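Local coordinates for protein secreted hemophore CSA2 (Candida albicans, PDB 4Y7S) that binds and carries heme as a secreted hemophore, helping Candida albicans take iron from human hemoglobin during hyphal growth and pass heme between related CFEM proteins, at residues 51-56 with 88-93; 19-24 with 82-87; 59-64 with 93-98; 14-19 with 55-60. All coordinates share one frame; numbering follows the deposited sequence.

Contact 1 (51-56 with 88-93); sequences LCVIPN and AGVWDP. With HEB (heme b/c), chain D.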
loop_
_atom_site.group_PDB
_atom_site.type_symbol
_atom_site.label_atom_id
_atom_site.label_comp_id
_atom_site.label_asym_id
_atom_site.label_seq_id
_atom_site.Cartn_x
_atom_site.Cartn_y
_atom_site.Cartn_z
ATOM N N LEU A 51 2.865 -8.791 8.490
ATOM C CA LEU A 51 4.083 -8.127 8.023
ATOM C C LEU A 51 4.576 -8.684 6.680
ATOM O O LEU A 51 5.462 -8.103 6.042
ATOM C CB LEU A 51 5.177 -8.247 9.082
ATOM C CG LEU A 51 4.864 -7.500 10.371
ATOM C CD1 LEU A 51 5.886 -7.809 11.445
ATOM C CD2 LEU A 51 4.773 -6.021 10.137
ATOM N N CYS A 52 4.002 -9.807 6.260
ATOM C CA CYS A 52 4.250 -10.370 4.931
ATOM C C CYS A 52 3.396 -9.736 3.829
ATOM O O CYS A 52 3.698 -9.895 2.639
ATOM C CB CYS A 52 3.982 -11.877 4.940
ATOM S SG CYS A 52 5.204 -12.844 5.859
ATOM N N VAL A 53 2.337 -9.023 4.205
ATOM C CA VAL A 53 1.409 -8.541 3.202
ATOM C C VAL A 53 1.235 -7.021 3.164
ATOM O O VAL A 53 0.519 -6.535 2.309
ATOM C CB VAL A 53 -0.007 -9.201 3.357
ATOM C CG1 VAL A 53 0.130 -10.707 3.386
ATOM C CG2 VAL A 53 -0.768 -8.703 4.597
ATOM N N ILE A 54 1.836 -6.271 4.085
ATOM C CA ILE A 54 1.686 -4.815 4.039
ATOM C C ILE A 54 2.823 -4.239 3.184
ATOM O O ILE A 54 3.974 -4.252 3.620
ATOM C CB ILE A 54 1.708 -4.165 5.442
ATOM C CG1 ILE A 54 0.609 -4.752 6.346
ATOM C CG2 ILE A 54 1.551 -2.649 5.319
ATOM C CD1 ILE A 54 -0.818 -4.535 5.817
ATOM N N PRO A 55 2.512 -3.745 1.976
ATOM C CA PRO A 55 3.596 -3.383 1.058
ATOM C C PRO A 55 4.456 -2.215 1.503
ATOM O O PRO A 55 5.607 -2.170 1.091
ATOM C CB PRO A 55 2.865 -3.055 -0.251
ATOM C CG PRO A 55 1.462 -2.861 0.102
ATOM C CD PRO A 55 1.196 -3.691 1.311
ATOM N N ASN A 56 3.947 -1.304 2.328
ATOM C CA ASN A 56 4.802 -0.238 2.830
ATOM C C ASN A 56 5.922 -0.839 3.688
ATOM O O ASN A 56 7.019 -0.308 3.746
ATOM C CB ASN A 56 4.014 0.771 3.666
ATOM C CG ASN A 56 4.812 2.028 3.949
ATOM O OD1 ASN A 56 5.431 2.592 3.044
ATOM N ND2 ASN A 56 4.816 2.468 5.206
ATOM N N ALA A 88 3.312 -19.081 7.504
ATOM C CA ALA A 88 2.401 -18.298 8.340
ATOM C C ALA A 88 0.967 -18.360 7.825
ATOM O O ALA A 88 0.047 -17.921 8.522
ATOM C CB ALA A 88 2.849 -16.864 8.415
ATOM N N GLY A 89 0.790 -18.864 6.603
ATOM C CA GLY A 89 -0.530 -19.070 6.015
ATOM C C GLY A 89 -0.905 -18.052 4.947
ATOM O O GLY A 89 -2.027 -18.036 4.474
ATOM N N VAL A 90 0.046 -17.223 4.544
ATOM C CA VAL A 90 -0.221 -16.221 3.532
ATOM C C VAL A 90 -0.409 -16.893 2.181
ATOM O O VAL A 90 0.200 -17.925 1.900
ATOM C CB VAL A 90 0.924 -15.190 3.433
ATOM C CG1 VAL A 90 0.574 -14.117 2.442
ATOM C CG2 VAL A 90 1.197 -14.561 4.774
ATOM N N TRP A 91 -1.248 -16.286 1.348
ATOM C CA TRP A 91 -1.492 -16.750 -0.016
ATOM C C TRP A 91 -0.347 -16.411 -0.967
ATOM O O TRP A 91 0.429 -15.483 -0.727
ATOM C CB TRP A 91 -2.792 -16.137 -0.548
ATOM C CG TRP A 91 -2.783 -14.626 -0.445
ATOM C CD1 TRP A 91 -2.374 -13.732 -1.399
ATOM C CD2 TRP A 91 -3.177 -13.845 0.692
ATOM N NE1 TRP A 91 -2.498 -12.446 -0.925
ATOM C CE2 TRP A 91 -2.992 -12.488 0.354
ATOM C CE3 TRP A 91 -3.674 -14.165 1.964
ATOM C CZ2 TRP A 91 -3.286 -11.451 1.242
ATOM C CZ3 TRP A 91 -3.972 -13.132 2.843
ATOM C CH2 TRP A 91 -3.771 -11.793 2.478
ATOM N N ASP A 92 -0.257 -17.185 -2.048
ATOM C CA ASP A 92 0.648 -16.928 -3.171
ATOM C C ASP A 92 0.491 -15.458 -3.619
ATOM O O ASP A 92 -0.630 -15.011 -3.850
ATOM C CB ASP A 92 0.290 -17.919 -4.300
ATOM C CG ASP A 92 1.208 -17.833 -5.516
ATOM O OD1 ASP A 92 1.815 -16.778 -5.760
ATOM O OD2 ASP A 92 1.276 -18.828 -6.268
ATOM N N PRO A 93 1.596 -14.704 -3.787
ATOM C CA PRO A 93 3.034 -15.017 -3.785
ATOM C C PRO A 93 3.727 -14.964 -2.421
ATOM O O PRO A 93 4.960 -14.899 -2.388
ATOM C CB PRO A 93 3.605 -13.949 -4.738
ATOM C CG PRO A 93 2.732 -12.750 -4.500
ATOM C CD PRO A 93 1.343 -13.306 -4.215
HETATM FE FE HEB D . -3.041 -10.730 11.747
HETATM C CHA HEB D . -3.900 -11.488 14.988
HETATM C CHB HEB D . -2.322 -14.063 11.208
HETATM C CHC HEB D . -3.020 -10.221 8.333
HETATM C CHD HEB D . -4.279 -7.572 12.088
HETATM N NA HEB D . -3.125 -12.479 12.891
HETATM C C1A HEB D . -3.454 -12.539 14.221
HETATM C C2A HEB D . -3.274 -13.899 14.668
HETATM C C3A HEB D . -2.841 -14.616 13.625
HETATM C C4A HEB D . -2.739 -13.731 12.481
HETATM C CMA HEB D . -2.495 -16.124 13.581
HETATM C CAA HEB D . -3.554 -14.402 16.109
HETATM C CBA HEB D . -4.873 -15.173 16.108
HETATM C CGA HEB D . -5.135 -15.802 17.457
HETATM O O1A HEB D . -5.795 -16.871 17.510
HETATM O O2A HEB D . -4.696 -15.240 18.483
HETATM N NB HEB D . -2.794 -11.902 10.137
HETATM C C1B HEB D . -2.405 -13.231 10.108
HETATM C C2B HEB D . -2.103 -13.591 8.734
HETATM C C3B HEB D . -2.300 -12.508 7.981
HETATM C C4B HEB D . -2.726 -11.455 8.831
HETATM C CMB HEB D . -1.620 -14.970 8.249
HETATM C CAB HEB D . -2.146 -12.285 6.465
HETATM C CBB HEB D . -2.156 -13.286 5.597
HETATM N NC HEB D . -3.590 -9.220 10.438
HETATM C C1C HEB D . -3.406 -9.167 9.085
HETATM C C2C HEB D . -3.676 -7.829 8.587
HETATM C C3C HEB D . -4.011 -7.098 9.651
HETATM C C4C HEB D . -3.970 -7.960 10.818
HETATM C CMC HEB D . -3.541 -7.426 7.093
HETATM C CAC HEB D . -4.412 -5.615 9.751
HETATM C CBC HEB D . -4.674 -4.894 8.666
HETATM N ND HEB D . -3.988 -9.712 13.275
HETATM C C1D HEB D . -4.327 -8.370 13.206
HETATM C C2D HEB D . -4.704 -7.908 14.517
HETATM C C3D HEB D . -4.599 -9.134 15.417
HETATM C C4D HEB D . -4.141 -10.199 14.565
HETATM C CMD HEB D . -5.147 -6.484 14.904
HETATM C CAD HEB D . -4.857 -9.204 16.932
HETATM C CBD HEB D . -6.298 -9.544 17.274
HETATM C CGD HEB D . -6.502 -9.264 18.745
HETATM O O1D HEB D . -5.507 -8.933 19.461
HETATM O O2D HEB D . -7.675 -9.365 19.201
#
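V53 and V90 meet through a single methyl pair, CG1 of each, 3.6 Å apart, and this is the closest approach between 51-56 and 88-93. The two side chains run past one another in opposite directions, so they overlap along their flanks. V90 has two branches with separate jobs: at chi1 -176° CG1 lies anti to the backbone N and reaches V53, while CG2, beside the backbone N, packs on C52 CB at 3.9 Å and also touches the vinyl terminus of the heme, HEB CBB, at 3.7 Å. V53 also faces both ways: CG1 meets V90 and approaches the same vinyl, and CG2 lies 3.9 Å from the ring methyl HEB CMC. All of this tight part is buried and apolar, and C52 is tied further by its disulfide to C85.

Between the segments the packing thins toward solvent. W91 is exposed, and the far rim of its indole approaches V53 obliquely, with CZ2 4.1 Å from V53 CG1; the heme takes up the same rim more closely, W91 CZ3 standing 3.3 Å from HEB CBB. The turn before V90 is a Schellman motif, in which G89 leaves helix 72-87 with phi 105°; A88 O, just before this turn, lies 3.4 Å from HEB CMB. A87 of the second subunit packs on V53 and W91, adding cover at this margin. V53, V90 and W91, with the carbonyl of A88, thus line the vinyl and methyl edge of the porphyrin, part of the heme site of the disulfide-braced helical basket that defines the CFEM domain.

Contact 2 (19-24 with 82-87); sequences ADRIYD and VGACAA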
loop_
_atom_site.group_PDB
_atom_site.type_symbol
_atom_site.label_atom_id
_atom_site.label_comp_id
_atom_site.label_asym_id
_atom_site.label_seq_id
_atom_site.Cartn_x
_atom_site.Cartn_y
_atom_site.Cartn_z
ATOM N N ALA A 19 11.013 -10.771 10.879
ATOM C CA ALA A 19 12.435 -10.920 11.150
ATOM C C ALA A 19 12.780 -12.131 12.014
ATOM O O ALA A 19 13.743 -12.834 11.716
ATOM C CB ALA A 19 12.961 -9.658 11.813
ATOM N N ASP A 20 12.012 -12.369 13.080
ATOM C CA ASP A 20 12.336 -13.423 14.020
ATOM C C ASP A 20 12.360 -14.780 13.312
ATOM O O ASP A 20 13.054 -15.684 13.727
ATOM C CB ASP A 20 11.324 -13.466 15.190
ATOM C CG ASP A 20 11.584 -12.381 16.248
ATOM O OD1 ASP A 20 12.237 -11.362 15.924
ATOM O OD2 ASP A 20 11.149 -12.557 17.418
ATOM N N ARG A 21 11.580 -14.934 12.254
ATOM C CA ARG A 21 11.510 -16.227 11.587
ATOM C C ARG A 21 12.761 -16.563 10.787
ATOM O O ARG A 21 13.084 -17.733 10.615
ATOM C CB ARG A 21 10.308 -16.275 10.646
ATOM C CG ARG A 21 8.975 -16.083 11.322
ATOM C CD ARG A 21 8.644 -17.180 12.375
ATOM N NE ARG A 21 7.539 -16.630 13.121
ATOM C CZ ARG A 21 7.634 -16.054 14.307
ATOM N NH1 ARG A 21 8.772 -16.050 14.981
ATOM N NH2 ARG A 21 6.548 -15.536 14.842
ATOM N N ILE A 22 13.475 -15.545 10.320
ATOM C CA ILE A 22 14.548 -15.768 9.347
ATOM C C ILE A 22 15.886 -15.096 9.674
ATOM O O ILE A 22 16.855 -15.239 8.914
ATOM C CB ILE A 22 14.072 -15.296 7.939
ATOM C CG1 ILE A 22 13.767 -13.808 7.940
ATOM C CG2 ILE A 22 12.814 -16.056 7.510
ATOM C CD1 ILE A 22 13.351 -13.246 6.544
ATOM N N TYR A 23 15.951 -14.390 10.797
ATOM C CA TYR A 23 17.077 -13.517 11.076
ATOM C C TYR A 23 18.387 -14.284 11.073
ATOM O O TYR A 23 19.395 -13.796 10.557
ATOM C CB TYR A 23 16.905 -12.795 12.424
ATOM C CG TYR A 23 17.947 -11.713 12.630
ATOM C CD1 TYR A 23 17.839 -10.497 11.975
ATOM C CD2 TYR A 23 19.046 -11.917 13.465
ATOM C CE1 TYR A 23 18.786 -9.505 12.145
ATOM C CE2 TYR A 23 20.000 -10.930 13.646
ATOM C CZ TYR A 23 19.863 -9.724 12.982
ATOM O OH TYR A 23 20.805 -8.736 13.147
ATOM N N ASP A 24 18.398 -15.459 11.649
ATOM C CA ASP A 24 19.596 -16.261 11.728
ATOM C C ASP A 24 19.972 -16.980 10.439
ATOM O O ASP A 24 21.031 -17.468 10.332
ATOM C CB ASP A 24 19.469 -17.270 12.838
ATOM C CG ASP A 24 19.457 -16.638 14.171
ATOM O OD1 ASP A 24 20.049 -15.578 14.351
ATOM O OD2 ASP A 24 18.844 -17.201 15.040
ATOM N N VAL A 82 9.775 -15.846 1.463
ATOM C CA VAL A 82 8.643 -16.585 0.918
ATOM C C VAL A 82 8.294 -17.766 1.834
ATOM O O VAL A 82 7.125 -18.006 2.138
ATOM C CB VAL A 82 8.947 -17.093 -0.490
ATOM C CG1 VAL A 82 7.947 -18.175 -0.919
ATOM C CG2 VAL A 82 8.928 -15.923 -1.472
ATOM N N GLY A 83 9.313 -18.488 2.279
ATOM C CA GLY A 83 9.086 -19.642 3.128
ATOM C C GLY A 83 8.411 -19.294 4.446
ATOM O O GLY A 83 7.461 -19.952 4.867
ATOM N N ALA A 84 8.890 -18.246 5.095
ATOM C CA ALA A 84 8.330 -17.835 6.374
ATOM C C ALA A 84 6.885 -17.372 6.212
ATOM O O ALA A 84 6.024 -17.703 7.021
ATOM C CB ALA A 84 9.163 -16.728 6.986
ATOM N N CYS A 85 6.632 -16.603 5.166
ATOM C CA CYS A 85 5.305 -16.070 4.928
ATOM C C CYS A 85 4.340 -17.188 4.532
ATOM O O CYS A 85 3.196 -17.208 4.967
ATOM C CB CYS A 85 5.368 -14.981 3.859
ATOM S SG CYS A 85 6.375 -13.586 4.373
ATOM N N ALA A 86 4.811 -18.131 3.718
ATOM C CA ALA A 86 3.997 -19.274 3.348
ATOM C C ALA A 86 3.633 -20.114 4.591
ATOM O O ALA A 86 2.481 -20.550 4.764
ATOM C CB ALA A 86 4.728 -20.129 2.308
ATOM N N ALA A 87 4.598 -20.343 5.467
ATOM C CA ALA A 87 4.313 -21.139 6.663
ATOM C C ALA A 87 3.342 -20.408 7.592
ATOM O O ALA A 87 2.627 -21.037 8.384
ATOM C CB ALA A 87 5.595 -21.476 7.400
#
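A small, apolar helix-to-helix contact joins the short, weakly bonded helix 19-22 to the C-terminal turns of helix 72-87, at a partly buried place in the CFEM fold. It turns on one methyl group. A84 CB points at the gap between two consecutive residues and packs on I22 CG2 at 3.7 Å and on R21 CB at 3.9 Å; the two directions diverge by about 64° at A84 CB, so the methyl fits between the I22 branch methyl and the root of R21. The backbones come close as a result, with R21 CA 6.3 Å from A84 CA, and the summed buried area is just 86 Å².

The two partners use different parts of themselves. I22 offers its CG2 branch, which lies beside the backbone N, whereas CG1 occupies the position between N and the carbonyl carbon (chi1 62°), and neither it nor CD1 touches A84. R21 contributes its aliphatic root: its CB points at the helix, but the chain bends at chi2 (-62°) and its far end leads away; the side chain also packs on V9 and P10. The arginine side chain comes within about 8 Å of that of D47, the axial heme ligand, and about 9 Å of the heme, too far for direct contact.

Helix 19-22 is only weakly bonded: I22 N donates to A19 O at 3.1 Å, while the Y23 N to A19 O bond is weak. I22 extends the packing along helix 72-87 by also touching F77 and L80, so it spans about two turns of the long helix, whose C85 is linked by disulfide to helix 48-53.

Contact 3 (59-64 with 93-98); sequences GAVGNC and PYWIIP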
loop_
_atom_site.group_PDB
_atom_site.type_symbol
_atom_site.label_atom_id
_atom_site.label_comp_id
_atom_site.label_asym_id
_atom_site.label_seq_id
_atom_site.Cartn_x
_atom_site.Cartn_y
_atom_site.Cartn_z
ATOM N N GLY A 59 7.988 -3.576 1.099
ATOM C CA GLY A 59 8.677 -2.809 0.067
ATOM C C GLY A 59 9.921 -2.137 0.629
ATOM O O GLY A 59 10.954 -2.038 -0.034
ATOM N N ALA A 60 9.817 -1.667 1.867
ATOM C CA ALA A 60 10.966 -1.058 2.516
ATOM C C ALA A 60 12.044 -2.112 2.733
ATOM O O ALA A 60 13.220 -1.864 2.462
ATOM C CB ALA A 60 10.567 -0.416 3.853
ATOM N N VAL A 61 11.635 -3.281 3.221
ATOM C CA VAL A 61 12.558 -4.376 3.450
ATOM C C VAL A 61 13.183 -4.772 2.112
ATOM O O VAL A 61 14.397 -4.909 1.997
ATOM C CB VAL A 61 11.854 -5.589 4.115
ATOM C CG1 VAL A 61 12.774 -6.794 4.111
ATOM C CG2 VAL A 61 11.435 -5.247 5.542
ATOM N N GLY A 62 12.343 -4.892 1.095
ATOM C CA GLY A 62 12.790 -5.280 -0.227
ATOM C C GLY A 62 13.750 -4.285 -0.863
ATOM O O GLY A 62 14.760 -4.670 -1.458
ATOM N N ASN A 63 13.440 -3.002 -0.733
ATOM C CA ASN A 63 14.308 -1.955 -1.250
ATOM C C ASN A 63 15.676 -2.022 -0.617
ATOM O O ASN A 63 16.686 -1.853 -1.290
ATOM C CB ASN A 63 13.711 -0.587 -0.980
ATOM C CG ASN A 63 12.686 -0.202 -1.991
ATOM O OD1 ASN A 63 12.687 -0.700 -3.117
ATOM N ND2 ASN A 63 11.811 0.715 -1.614
ATOM N N CYS A 64 15.701 -2.261 0.691
ATOM C CA CYS A 64 16.954 -2.358 1.422
ATOM C C CYS A 64 17.782 -3.582 0.972
ATOM O O CYS A 64 18.986 -3.478 0.736
ATOM C CB CYS A 64 16.672 -2.417 2.929
ATOM S SG CYS A 64 18.154 -2.590 3.990
ATOM N N PRO A 93 1.596 -14.704 -3.787
ATOM C CA PRO A 93 3.034 -15.017 -3.785
ATOM C C PRO A 93 3.727 -14.964 -2.421
ATOM O O PRO A 93 4.960 -14.899 -2.388
ATOM C CB PRO A 93 3.605 -13.949 -4.738
ATOM C CG PRO A 93 2.732 -12.750 -4.500
ATOM C CD PRO A 93 1.343 -13.306 -4.215
ATOM N N TYR A 94 2.945 -14.986 -1.341
ATOM C CA TYR A 94 3.447 -15.250 0.009
ATOM C C TYR A 94 4.140 -14.042 0.642
ATOM O O TYR A 94 3.672 -13.531 1.660
ATOM C CB TYR A 94 4.360 -16.492 -0.016
ATOM C CG TYR A 94 3.678 -17.663 -0.710
ATOM C CD1 TYR A 94 2.584 -18.290 -0.128
ATOM C CD2 TYR A 94 4.091 -18.103 -1.960
ATOM C CE1 TYR A 94 1.929 -19.333 -0.752
ATOM C CE2 TYR A 94 3.447 -19.156 -2.589
ATOM C CZ TYR A 94 2.365 -19.766 -1.983
ATOM O OH TYR A 94 1.710 -20.812 -2.598
ATOM N N TRP A 95 5.254 -13.592 0.069
ATOM C CA TRP A 95 5.882 -12.349 0.501
ATOM C C TRP A 95 5.419 -11.269 -0.473
ATOM O O TRP A 95 5.866 -11.217 -1.612
ATOM C CB TRP A 95 7.400 -12.486 0.555
ATOM C CG TRP A 95 8.098 -11.280 1.133
ATOM C CD1 TRP A 95 7.802 -10.647 2.305
ATOM C CD2 TRP A 95 9.212 -10.583 0.574
ATOM N NE1 TRP A 95 8.643 -9.591 2.499
ATOM C CE2 TRP A 95 9.530 -9.530 1.455
ATOM C CE3 TRP A 95 9.980 -10.742 -0.590
ATOM C CZ2 TRP A 95 10.566 -8.641 1.209
ATOM C CZ3 TRP A 95 11.011 -9.860 -0.826
ATOM C CH2 TRP A 95 11.303 -8.828 0.072
ATOM N N ILE A 96 4.478 -10.439 -0.039
ATOM C CA ILE A 96 3.759 -9.577 -0.971
ATOM C C ILE A 96 4.442 -8.229 -1.111
ATOM O O ILE A 96 4.269 -7.358 -0.271
ATOM C CB ILE A 96 2.302 -9.304 -0.509
ATOM C CG1 ILE A 96 1.573 -10.589 -0.064
ATOM C CG2 ILE A 96 1.526 -8.594 -1.607
ATOM C CD1 ILE A 96 1.263 -11.582 -1.152
ATOM N N ILE A 97 5.155 -8.037 -2.217
ATOM C CA ILE A 97 5.906 -6.801 -2.439
ATOM C C ILE A 97 5.419 -6.065 -3.663
ATOM O O ILE A 97 4.849 -6.664 -4.573
ATOM C CB ILE A 97 7.426 -7.075 -2.593
ATOM C CG1 ILE A 97 7.707 -8.118 -3.680
ATOM C CG2 ILE A 97 7.995 -7.519 -1.297
ATOM C CD1 ILE A 97 9.211 -8.357 -3.939
ATOM N N PRO A 98 5.669 -4.753 -3.708
ATOM C CA PRO A 98 5.353 -3.987 -4.912
ATOM C C PRO A 98 6.068 -4.537 -6.172
ATOM O O PRO A 98 7.166 -5.097 -6.061
ATOM C CB PRO A 98 5.883 -2.604 -4.580
ATOM C CG PRO A 98 5.935 -2.547 -3.084
ATOM C CD PRO A 98 6.272 -3.915 -2.657
#
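G59 and G62 of helix 55-68 take P98 and W95 directly on their main chain, and such backbone-to-side-chain packing accounts for most of this buried contact. G59 CA sits 3.8 Å from P98 CD, the proline ring resting on the helix backbone, and the CA atoms of G59 and I97 come within 5.5 Å of each other. One turn further, G62 CA meets W95 CH2 at 3.9 Å, at the edge of the indole and near its plane, so the tryptophan points its outer rim at the helix backbone.

Apolar side-chain contact between the segments is provided by V61, whose CG1, anti to the backbone N at chi1 170°, reaches W95 CZ2 at 4.1 Å; the two side chains cross obliquely.

Packing on both faces probably limits the rotation of the indole. W95 has chi1 -174°, sending its ring to the helix, and I97 CG2 lies 3.5 Å above one face, over the centre. The other face is turned to F18, whose ring is within about 10° of parallel. The tryptophan is thus held between an isoleucine methyl and a phenylalanine with its rim wedged at the glycine.

Around this, A81 of helix 72-87 and L105 of helix 99-110 also touch W95, and P98 is the N-cap residue of helix 99-110. The 93-98 loop therefore runs between helices 55-68, 72-87 and 99-110, joining all three.

Contact 4 (14-19 with 55-60); sequences SINGFA and PNFTGA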
loop_
_atom_site.group_PDB
_atom_site.type_symbol
_atom_site.label_atom_id
_atom_site.label_comp_id
_atom_site.label_asym_id
_atom_site.label_seq_id
_atom_site.Cartn_x
_atom_site.Cartn_y
_atom_site.Cartn_z
ATOM N N SER A 14 11.424 -10.642 19.291
ATOM C CA SER A 14 12.678 -9.968 19.619
ATOM C C SER A 14 12.877 -8.736 18.741
ATOM O O SER A 14 13.214 -7.671 19.222
ATOM C CB SER A 14 13.856 -10.925 19.439
ATOM O OG SER A 14 13.653 -12.101 20.200
ATOM N N ILE A 15 12.675 -8.912 17.441
ATOM C CA ILE A 15 12.750 -7.833 16.474
ATOM C C ILE A 15 11.326 -7.555 15.980
ATOM O O ILE A 15 10.710 -6.562 16.339
ATOM C CB ILE A 15 13.675 -8.196 15.286
ATOM C CG1 ILE A 15 15.096 -8.495 15.773
ATOM C CG2 ILE A 15 13.690 -7.086 14.244
ATOM C CD1 ILE A 15 16.005 -9.094 14.665
ATOM N N ASN A 16 10.814 -8.453 15.146
ATOM C CA ASN A 16 9.408 -8.440 14.765
ATOM C C ASN A 16 9.008 -9.825 14.238
ATOM O O ASN A 16 9.854 -10.702 14.100
ATOM C CB ASN A 16 9.121 -7.332 13.736
ATOM C CG ASN A 16 9.911 -7.490 12.436
ATOM O OD1 ASN A 16 9.757 -8.473 11.718
ATOM N ND2 ASN A 16 10.729 -6.493 12.114
ATOM N N GLY A 17 7.720 -10.021 13.964
ATOM C CA GLY A 17 7.210 -11.330 13.595
ATOM C C GLY A 17 7.764 -11.887 12.295
ATOM O O GLY A 17 7.806 -13.102 12.112
ATOM N N PHE A 18 8.193 -11.006 11.398
ATOM C CA PHE A 18 8.804 -11.420 10.134
ATOM C C PHE A 18 10.282 -11.738 10.338
ATOM O O PHE A 18 10.742 -12.828 10.022
ATOM C CB PHE A 18 8.619 -10.325 9.090
ATOM C CG PHE A 18 9.344 -10.569 7.768
ATOM C CD1 PHE A 18 8.850 -11.467 6.836
ATOM C CD2 PHE A 18 10.491 -9.846 7.447
ATOM C CE1 PHE A 18 9.508 -11.671 5.605
ATOM C CE2 PHE A 18 11.153 -10.036 6.221
ATOM C CZ PHE A 18 10.651 -10.942 5.298
ATOM N N ALA A 19 11.013 -10.771 10.879
ATOM C CA ALA A 19 12.435 -10.920 11.150
ATOM C C ALA A 19 12.780 -12.131 12.014
ATOM O O ALA A 19 13.743 -12.834 11.716
ATOM C CB ALA A 19 12.961 -9.658 11.813
ATOM N N PRO A 55 2.512 -3.745 1.976
ATOM C CA PRO A 55 3.596 -3.383 1.058
ATOM C C PRO A 55 4.456 -2.215 1.503
ATOM O O PRO A 55 5.607 -2.170 1.091
ATOM C CB PRO A 55 2.865 -3.055 -0.251
ATOM C CG PRO A 55 1.462 -2.861 0.102
ATOM C CD PRO A 55 1.196 -3.691 1.311
ATOM N N ASN A 56 3.947 -1.304 2.328
ATOM C CA ASN A 56 4.802 -0.238 2.830
ATOM C C ASN A 56 5.922 -0.839 3.688
ATOM O O ASN A 56 7.019 -0.308 3.746
ATOM C CB ASN A 56 4.014 0.771 3.666
ATOM C CG ASN A 56 4.812 2.028 3.949
ATOM O OD1 ASN A 56 5.431 2.592 3.044
ATOM N ND2 ASN A 56 4.816 2.468 5.206
ATOM N N PHE A 57 5.637 -1.957 4.340
ATOM C CA PHE A 57 6.652 -2.662 5.118
ATOM C C PHE A 57 7.529 -3.574 4.237
ATOM O O PHE A 57 8.759 -3.464 4.245
ATOM C CB PHE A 57 5.995 -3.487 6.231
ATOM C CG PHE A 57 6.982 -4.198 7.106
ATOM C CD1 PHE A 57 7.593 -3.532 8.176
ATOM C CD2 PHE A 57 7.329 -5.508 6.855
ATOM C CE1 PHE A 57 8.521 -4.185 8.989
ATOM C CE2 PHE A 57 8.268 -6.165 7.664
ATOM C CZ PHE A 57 8.859 -5.498 8.729
ATOM N N THR A 58 6.912 -4.471 3.470
ATOM C CA THR A 58 7.692 -5.410 2.666
ATOM C C THR A 58 8.520 -4.674 1.618
ATOM O O THR A 58 9.597 -5.120 1.255
ATOM C CB THR A 58 6.811 -6.441 1.948
ATOM O OG1 THR A 58 6.018 -5.781 0.966
ATOM C CG2 THR A 58 5.922 -7.197 2.940
ATOM N N GLY A 59 7.988 -3.576 1.099
ATOM C CA GLY A 59 8.677 -2.809 0.067
ATOM C C GLY A 59 9.921 -2.137 0.629
ATOM O O GLY A 59 10.954 -2.038 -0.034
ATOM N N ALA A 60 9.817 -1.667 1.867
ATOM C CA ALA A 60 10.966 -1.058 2.516
ATOM C C ALA A 60 12.044 -2.112 2.733
ATOM O O ALA A 60 13.220 -1.864 2.462
ATOM C CB ALA A 60 10.567 -0.416 3.853
#
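F57 projects its ring edge at the 14-19 loop and meets two side chains there. Its CZ lies 4.0 Å from N16 ND2, and its CE2 lies 4.3 Å from F18 CD2; both partners stand near the plane of the F57 ring. The N16 amide is turned 84° from that ring, and the two side chains arrive from opposite directions. CG of F57 is anti to the backbone N, which swings the ring off helix 55-68 toward the loop.

N16 is held at both ends of its amide. With chi1 61° the amide folds back over the main chain, and OD1 accepts from A19 N at 2.7 Å in a nearly straight bond (173°), the donor lying above the carbonyl plane. F18 N also donates to N16 OD1 at 3.0 Å, but weakly. These are capping bonds at the turn into helix 19-22. On the other end of the amide, ND2 donates to V34 O.

A further layer is formed by L51 of helix 48-53, which touches N16, F18 and F57. F18 also packs on C52, and on F77, A81 and C85 of helix 72-87.

Both ends of the buried amide are therefore engaged in hydrogen bonds with backbone groups. Since ND2 meets the rim of F57 and not its face, the contact is van der Waals packing, while OD1 caps the turn into helix 19-22 and ND2 ties the loop to V34.

The four contacts interlock through shared residues and bonds. Contacts 1 and 2 are linked covalently by the C52 SG to C85 SG disulfide (2.0 Å), and C52 O of contact 1 accepts from I96 N of contact 3 at 2.8 Å. I96 O in turn pairs with T58 OG1 (2.7 Å), tying 93-98 to the helix used by contact 4, while W95 NE1 and F18 CZ meet at 3.7 Å. D20 OD2 to S14 N (2.7 Å) joins contacts 2 and 4. Contact 1 touches the heme, whereas the side chains of R21 (contact 2), F57 (contact 4) and W95 (contact 3) lie about 9, 10 and 11 Å from it.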